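Local coordinates for germination protein YpeB (Bacillus megaterium QM B1551, PDB 5BOI), which takes part in the germination of Bacillus spores, its C-terminal PepSY-containing region, the part described here, probably acting as an inhibitor, at residues A92-F95 and L96-R100; F216-A219 and D220-F223. All coordinates share one frame; numbering follows the deposited sequence.

Contact 1: A92-F95 and L96-R100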
ATOM      1  N   ALA A  92       2.976  -8.761   6.606  1.00 29.72           N
ATOM      2  CA  ALA A  92       2.501  -7.448   6.159  1.00 33.88           C
ATOM      3  C   ALA A  92       0.967  -7.425   6.170  1.00 33.06           C
ATOM      4  O   ALA A  92       0.342  -6.496   6.678  1.00 31.48           O
ATOM      5  CB  ALA A  92       3.043  -7.118   4.777  1.00 31.33           C
ATOM      6  N   THR A  93       0.368  -8.468   5.619  1.00 28.28           N
ATOM      7  CA  THR A  93      -1.091  -8.548   5.581  1.00 37.19           C
ATOM      8  C   THR A  93      -1.666  -8.524   7.008  1.00 42.81           C
ATOM      9  O   THR A  93      -2.634  -7.804   7.293  1.00 37.94           O
ATOM     10  CB  THR A  93      -1.540  -9.816   4.838  1.00 34.52           C
ATOM     11  OG1 THR A  93      -1.017  -9.781   3.489  1.00 32.24           O
ATOM     12  CG2 THR A  93      -3.079  -9.933   4.841  1.00 36.31           C
ATOM     13  N   LYS A  94      -1.046  -9.278   7.915  1.00 38.34           N
ATOM     14  CA  LYS A  94      -1.530  -9.360   9.296  1.00 45.89           C
ATOM     15  C   LYS A  94      -1.402  -8.019  10.008  1.00 40.67           C
ATOM     16  O   LYS A  94      -2.294  -7.605  10.757  1.00 42.59           O
ATOM     17  CB  LYS A  94      -0.751 -10.414  10.086  1.00 44.20           C
ATOM     18  CG  LYS A  94      -1.167 -10.464  11.570  1.00 51.14           C
ATOM     19  CD  LYS A  94      -0.201 -11.270  12.429  1.00 63.64           C
ATOM     20  CE  LYS A  94      -0.680 -11.354  13.894  1.00 60.36           C
ATOM     21  NZ  LYS A  94      -2.161 -11.522  14.021  1.00 65.30           N
ATOM     22  N   PHE A  95      -0.280  -7.352   9.767  1.00 36.64           N
ATOM     23  CA  PHE A  95      -0.014  -6.059  10.380  1.00 39.32           C
ATOM     24  C   PHE A  95      -1.129  -5.070  10.036  1.00 34.23           C
ATOM     25  O   PHE A  95      -1.679  -4.417  10.934  1.00 35.08           O
ATOM     26  CB  PHE A  95       1.335  -5.508   9.918  1.00 33.37           C
ATOM     27  CG  PHE A  95       1.645  -4.144  10.458  1.00 33.57           C
ATOM     28  CD1 PHE A  95       2.236  -3.999  11.698  1.00 38.02           C
ATOM     29  CD2 PHE A  95       1.355  -3.009   9.724  1.00 39.53           C
ATOM     30  CE1 PHE A  95       2.527  -2.749  12.199  1.00 38.19           C
ATOM     31  CE2 PHE A  95       1.645  -1.747  10.229  1.00 41.51           C
ATOM     32  CZ  PHE A  95       2.235  -1.628  11.476  1.00 37.74           C
ATOM     33  N   LEU A  96      -1.477  -4.992   8.751  1.00 31.85           N
ATOM     34  CA  LEU A  96      -2.520  -4.060   8.309  1.00 38.79           C
ATOM     35  C   LEU A  96      -3.836  -4.338   9.023  1.00 41.58           C
ATOM     36  O   LEU A  96      -4.456  -3.421   9.556  1.00 38.24           O
ATOM     37  CB  LEU A  96      -2.721  -4.120   6.792  1.00 30.84           C
ATOM     38  CG  LEU A  96      -1.551  -3.537   5.988  1.00 29.97           C
ATOM     39  CD1 LEU A  96      -1.705  -3.785   4.508  1.00 34.59           C
ATOM     40  CD2 LEU A  96      -1.436  -2.053   6.284  1.00 38.49           C
ATOM     41  N   LYS A  97      -4.243  -5.602   9.047  1.00 34.62           N
ATOM     42  CA  LYS A  97      -5.493  -5.983   9.688  1.00 40.69           C
ATOM     43  C   LYS A  97      -5.450  -5.696  11.187  1.00 45.18           C
ATOM     44  O   LYS A  97      -6.446  -5.274  11.766  1.00 45.79           O
ATOM     45  CB  LYS A  97      -5.797  -7.460   9.425  1.00 43.09           C
ATOM     46  CG  LYS A  97      -5.747  -7.818   7.947  1.00 55.15           C
ATOM     47  CD  LYS A  97      -6.823  -8.790   7.541  1.00 64.67           C
ATOM     48  CE  LYS A  97      -7.256  -8.542   6.104  1.00 70.64           C
ATOM     49  NZ  LYS A  97      -7.857  -7.188   5.922  1.00 70.33           N
ATOM     50  N   ASP A  98      -4.296  -5.912  11.810  1.00 39.46           N
ATOM     51  CA  ASP A  98      -4.145  -5.641  13.241  1.00 53.75           C
ATOM     52  C   ASP A  98      -4.183  -4.151  13.579  1.00 50.83           C
ATOM     53  O   ASP A  98      -4.420  -3.785  14.737  1.00 48.55           O
ATOM     54  CB  ASP A  98      -2.839  -6.237  13.787  1.00 53.88           C
ATOM     55  CG  ASP A  98      -2.857  -7.753  13.836  1.00 53.62           C
ATOM     56  OD1 ASP A  98      -3.954  -8.340  13.764  1.00 52.49           O
ATOM     57  OD2 ASP A  98      -1.774  -8.359  13.966  1.00 61.41           O
ATOM     58  N   HIS A  99      -3.952  -3.294  12.589  1.00 44.86           N
ATOM     59  CA  HIS A  99      -3.862  -1.863  12.863  1.00 38.66           C
ATOM     60  C   HIS A  99      -4.927  -1.045  12.145  1.00 44.42           C
ATOM     61  O   HIS A  99      -4.675   0.095  11.760  1.00 55.87           O
ATOM     62  CB  HIS A  99      -2.466  -1.348  12.512  1.00 41.04           C
ATOM     63  CG  HIS A  99      -1.404  -1.843  13.440  1.00 44.16           C
ATOM     64  ND1 HIS A  99      -0.833  -3.092  13.317  1.00 52.03           N
ATOM     65  CD2 HIS A  99      -0.855  -1.285  14.544  1.00 45.14           C
ATOM     66  CE1 HIS A  99       0.045  -3.271  14.286  1.00 54.70           C
ATOM     67  NE2 HIS A  99       0.051  -2.188  15.047  1.00 55.28           N
ATOM     68  N   ARG A 100      -6.103  -1.646  11.962  1.00 38.69           N
ATOM     69  CA  ARG A 100      -7.312  -0.973  11.472  1.00 53.03           C
ATOM     70  C   ARG A 100      -7.276  -0.578   9.998  1.00 57.11           C
ATOM     71  O   ARG A 100      -8.065   0.259   9.563  1.00 62.25           O
ATOM     72  CB  ARG A 100      -7.621   0.274  12.312  1.00 67.17           C
ATOM     73  CG  ARG A 100      -8.232  -0.026  13.670  1.00 82.64           C
ATOM     74  CD  ARG A 100      -8.241   1.205  14.572  1.00 96.42           C
ATOM     75  NE  ARG A 100      -8.231   2.454  13.814  1.00106.12           N
ATOM     76  CZ  ARG A 100      -7.958   3.643  14.342  1.00110.24           C
ATOM     77  NH1 ARG A 100      -7.968   4.729  13.579  1.00110.89           N
ATOM     78  NH2 ARG A 100      -7.677   3.748  15.633  1.00109.82           N
TER
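F95 and H99, one helical turn apart, meet as an offset stack whose ring planes are inclined by 29°, with centroids 4.1 Å apart. The imidazole lies over the rim of one phenyl face, and the nearest carbons are F95 CE1 and H99 CE1 at 3.3 Å. The phenyl is carried toward the following turn because CG of F95 stands anti to its own amide nitrogen (chi1 177°), beside the carbonyl carbon. The backbone of the same residue holds the imidazole: H99 ND1 donates to F95 O over 2.9 Å with an N-H...O angle of 158°. This oxygen lies almost in the imidazole plane, so the bond restrains ring rotation while the face stays against F95. Edge-to-face contacts of both rings with F22 extend the aromatic group.

These residues mark the C-terminal end of helix 85-98 in the YpeB PepSY1-2 region. H99 is the first to leave helical torsions, and its imidazole N-H takes up a carbonyl of the last turn. The helix lies against strands 115-123, 134-140 and 146-150: L96 reaches F120, M137 and F149, while F95 touches M137 and V146. The amide of L96 donates to A92 O at 3.1 Å, and CG of the buried L96 side chain sits 3.6 Å from A92 O.

On the exposed flank, D98 N donates to K94 O at 2.8 Å, and the side chains of the same pair cross at a slant. K94 NZ reaches D98 OD2 at 3.2 Å in a salt bridge whose hydrogen bond is weak. The lysine chain is extended until a bend at its last torsion, and K94 CG also passes 3.2 Å from D98 OD2. The ammonium probably offsets the unfavourable placing of a carboxylate at a helix C-terminus.

Contact 2: F216-A219 and D220-F223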
ATOM      1  N   PHE A 216      -4.775  -4.952 -17.834  1.00 23.67           N
ATOM      2  CA  PHE A 216      -6.034  -4.236 -17.641  1.00 19.92           C
ATOM      3  C   PHE A 216      -6.719  -3.957 -18.981  1.00 22.06           C
ATOM      4  O   PHE A 216      -6.095  -3.349 -19.873  1.00 25.72           O
ATOM      5  CB  PHE A 216      -5.795  -2.915 -16.914  1.00 21.84           C
ATOM      6  CG  PHE A 216      -5.273  -3.074 -15.500  1.00 22.98           C
ATOM      7  CD1 PHE A 216      -3.915  -3.217 -15.256  1.00 23.43           C
ATOM      8  CD2 PHE A 216      -6.154  -3.062 -14.422  1.00 24.50           C
ATOM      9  CE1 PHE A 216      -3.433  -3.345 -13.945  1.00 29.44           C
ATOM     10  CE2 PHE A 216      -5.681  -3.187 -13.117  1.00 28.13           C
ATOM     11  CZ  PHE A 216      -4.325  -3.329 -12.886  1.00 26.28           C
ATOM     12  N   ILE A 217      -7.978  -4.380 -19.106  1.00 21.54           N
ATOM     13  CA  ILE A 217      -8.773  -4.157 -20.328  1.00 22.13           C
ATOM     14  C   ILE A 217      -9.921  -3.187 -20.010  1.00 23.34           C
ATOM     15  O   ILE A 217     -10.706  -3.427 -19.090  1.00 24.64           O
ATOM     16  CB  ILE A 217      -9.351  -5.480 -20.880  1.00 25.88           C
ATOM     17  CG1 ILE A 217      -8.244  -6.451 -21.298  1.00 23.17           C
ATOM     18  CG2 ILE A 217     -10.327  -5.247 -22.060  1.00 27.52           C
ATOM     19  CD1 ILE A 217      -7.278  -5.908 -22.316  1.00 27.86           C
ATOM     20  N   ASN A 218      -9.995  -2.077 -20.745  1.00 21.74           N
ATOM     21  CA  ASN A 218     -11.032  -1.068 -20.519  1.00 25.70           C
ATOM     22  C   ASN A 218     -12.436  -1.706 -20.566  1.00 26.44           C
ATOM     23  O   ASN A 218     -12.753  -2.427 -21.511  1.00 26.11           O
ATOM     24  CB  ASN A 218     -10.916   0.058 -21.572  1.00 24.76           C
ATOM     25  CG  ASN A 218     -11.850   1.233 -21.272  1.00 32.51           C
ATOM     26  OD1 ASN A 218     -13.075   1.105 -21.329  1.00 29.71           O
ATOM     27  ND2 ASN A 218     -11.266   2.379 -20.944  1.00 29.88           N
ATOM     28  N   ALA A 219     -13.261  -1.468 -19.543  1.00 22.72           N
ATOM     29  CA  ALA A 219     -14.570  -2.157 -19.421  1.00 20.33           C
ATOM     30  C   ALA A 219     -15.650  -1.558 -20.322  1.00 25.75           C
ATOM     31  O   ALA A 219     -16.773  -2.074 -20.352  1.00 29.97           O
ATOM     32  CB  ALA A 219     -15.049  -2.138 -17.976  1.00 22.65           C
ATOM     33  N   ASP A 220     -15.321  -0.466 -21.020  1.00 24.73           N
ATOM     34  CA  ASP A 220     -16.257   0.145 -21.989  1.00 26.36           C
ATOM     35  C   ASP A 220     -15.850  -0.137 -23.424  1.00 27.15           C
ATOM     36  O   ASP A 220     -16.702  -0.400 -24.267  1.00 28.06           O
ATOM     37  CB  ASP A 220     -16.357   1.663 -21.768  1.00 29.59           C
ATOM     38  CG  ASP A 220     -17.082   2.021 -20.460  1.00 42.66           C
ATOM     39  OD1 ASP A 220     -17.678   1.117 -19.834  1.00 36.45           O
ATOM     40  OD2 ASP A 220     -17.052   3.206 -20.059  1.00 51.60           O
ATOM     41  N   THR A 221     -14.545  -0.060 -23.714  1.00 25.69           N
ATOM     42  CA  THR A 221     -14.064  -0.204 -25.092  1.00 27.49           C
ATOM     43  C   THR A 221     -13.450  -1.567 -25.415  1.00 26.64           C
ATOM     44  O   THR A 221     -13.287  -1.927 -26.584  1.00 27.05           O
ATOM     45  CB  THR A 221     -12.964   0.855 -25.424  1.00 31.96           C
ATOM     46  OG1 THR A 221     -11.834   0.660 -24.558  1.00 29.10           O
ATOM     47  CG2 THR A 221     -13.475   2.275 -25.276  1.00 31.28           C
ATOM     48  N   GLY A 222     -12.990  -2.269 -24.382  1.00 26.21           N
ATOM     49  CA  GLY A 222     -12.195  -3.461 -24.611  1.00 27.83           C
ATOM     50  C   GLY A 222     -10.734  -3.231 -25.003  1.00 30.47           C
ATOM     51  O   GLY A 222     -10.039  -4.193 -25.314  1.00 29.64           O
ATOM     52  N   PHE A 223     -10.251  -1.988 -24.967  1.00 24.59           N
ATOM     53  CA  PHE A 223      -8.872  -1.701 -25.341  1.00 26.87           C
ATOM     54  C   PHE A 223      -7.955  -1.892 -24.120  1.00 21.13           C
ATOM     55  O   PHE A 223      -8.379  -1.702 -22.984  1.00 24.61           O
ATOM     56  CB  PHE A 223      -8.695  -0.272 -25.872  1.00 25.46           C
ATOM     57  CG  PHE A 223      -9.578   0.059 -27.066  1.00 27.73           C
ATOM     58  CD1 PHE A 223      -9.928  -0.924 -27.981  1.00 25.33           C
ATOM     59  CD2 PHE A 223     -10.031   1.361 -27.275  1.00 28.36           C
ATOM     60  CE1 PHE A 223     -10.747  -0.613 -29.092  1.00 31.11           C
ATOM     61  CE2 PHE A 223     -10.858   1.679 -28.396  1.00 26.16           C
ATOM     62  CZ  PHE A 223     -11.200   0.681 -29.289  1.00 28.78           C
TER
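N218 OD1 is gripped by two backbone amides. D220 N donates to it at 2.8 Å, tilted only modestly from the plane of the side-chain carbonyl, whereas T221 N, at 3.0 Å, comes from above that plane, 41° out of it. The first bond, to the amide two residues on, defines an Asx turn. It is reached because chi1 of N218 is -172°, which sets the amide group away from its own backbone nitrogen and beside the carbonyl carbon, over the turning chain. On the other branch, ND2 bonds to the carboxylate of E225. A leucine in place of N218 would probably leave the amides of D220 and T221, and the E225 carboxylate, without their partner and free the loop to shift.

Main-chain bonds close the loop. N218 N donates to F223 O at 2.8 Å and nearly straight (169°), and G222 N donates to N218 O at 2.9 Å. With A219 to G222 between the paired N218 and F223, this is a four-residue beta-hairpin loop joining antiparallel strands 211-218 and 224-230, consistent with the strand-loop-strand end of a PepSY domain. G222 has positive phi; a side chain there would be pressed against the carbonyl oxygen of T221, which accounts for glycine.

A second side-chain turn follows directly: T221 OG1 accepts from F223 N at 3.1 Å, making an ST turn. The hydroxyl oxygen also lies alongside N218 CB at 3.2 Å.

Van der Waals packing sets the I217 CG2 methyl against the carbonyl oxygen G222 O at 3.4 Å, and one face of the F223 ring lies over T221 CB, near its rim. Beyond the loop, A219 packs on Y202 and P166, while I217 meets F204 and L177.

In the fold
Contact 1 ends a helix and contact 2 turns a hairpin, in different PepSY-family regions, with no shared element. Their centres lie 33 Å apart, on opposite sides of the chain's centre, and their nearest atoms about 18 Å apart. Contact 1 lies closer in, about 11 Å from that centre against 25 Å, yet two of its eight touching residues are buried compared with five of eight in contact 2. The chemistry follows position: the helix end has a hydrophobic side facing strands and a charged side facing solvent, whereas the hairpin loop combines main-chain bonds with side-chain oxygens that accept from backbone amides of a chain that reverses direction.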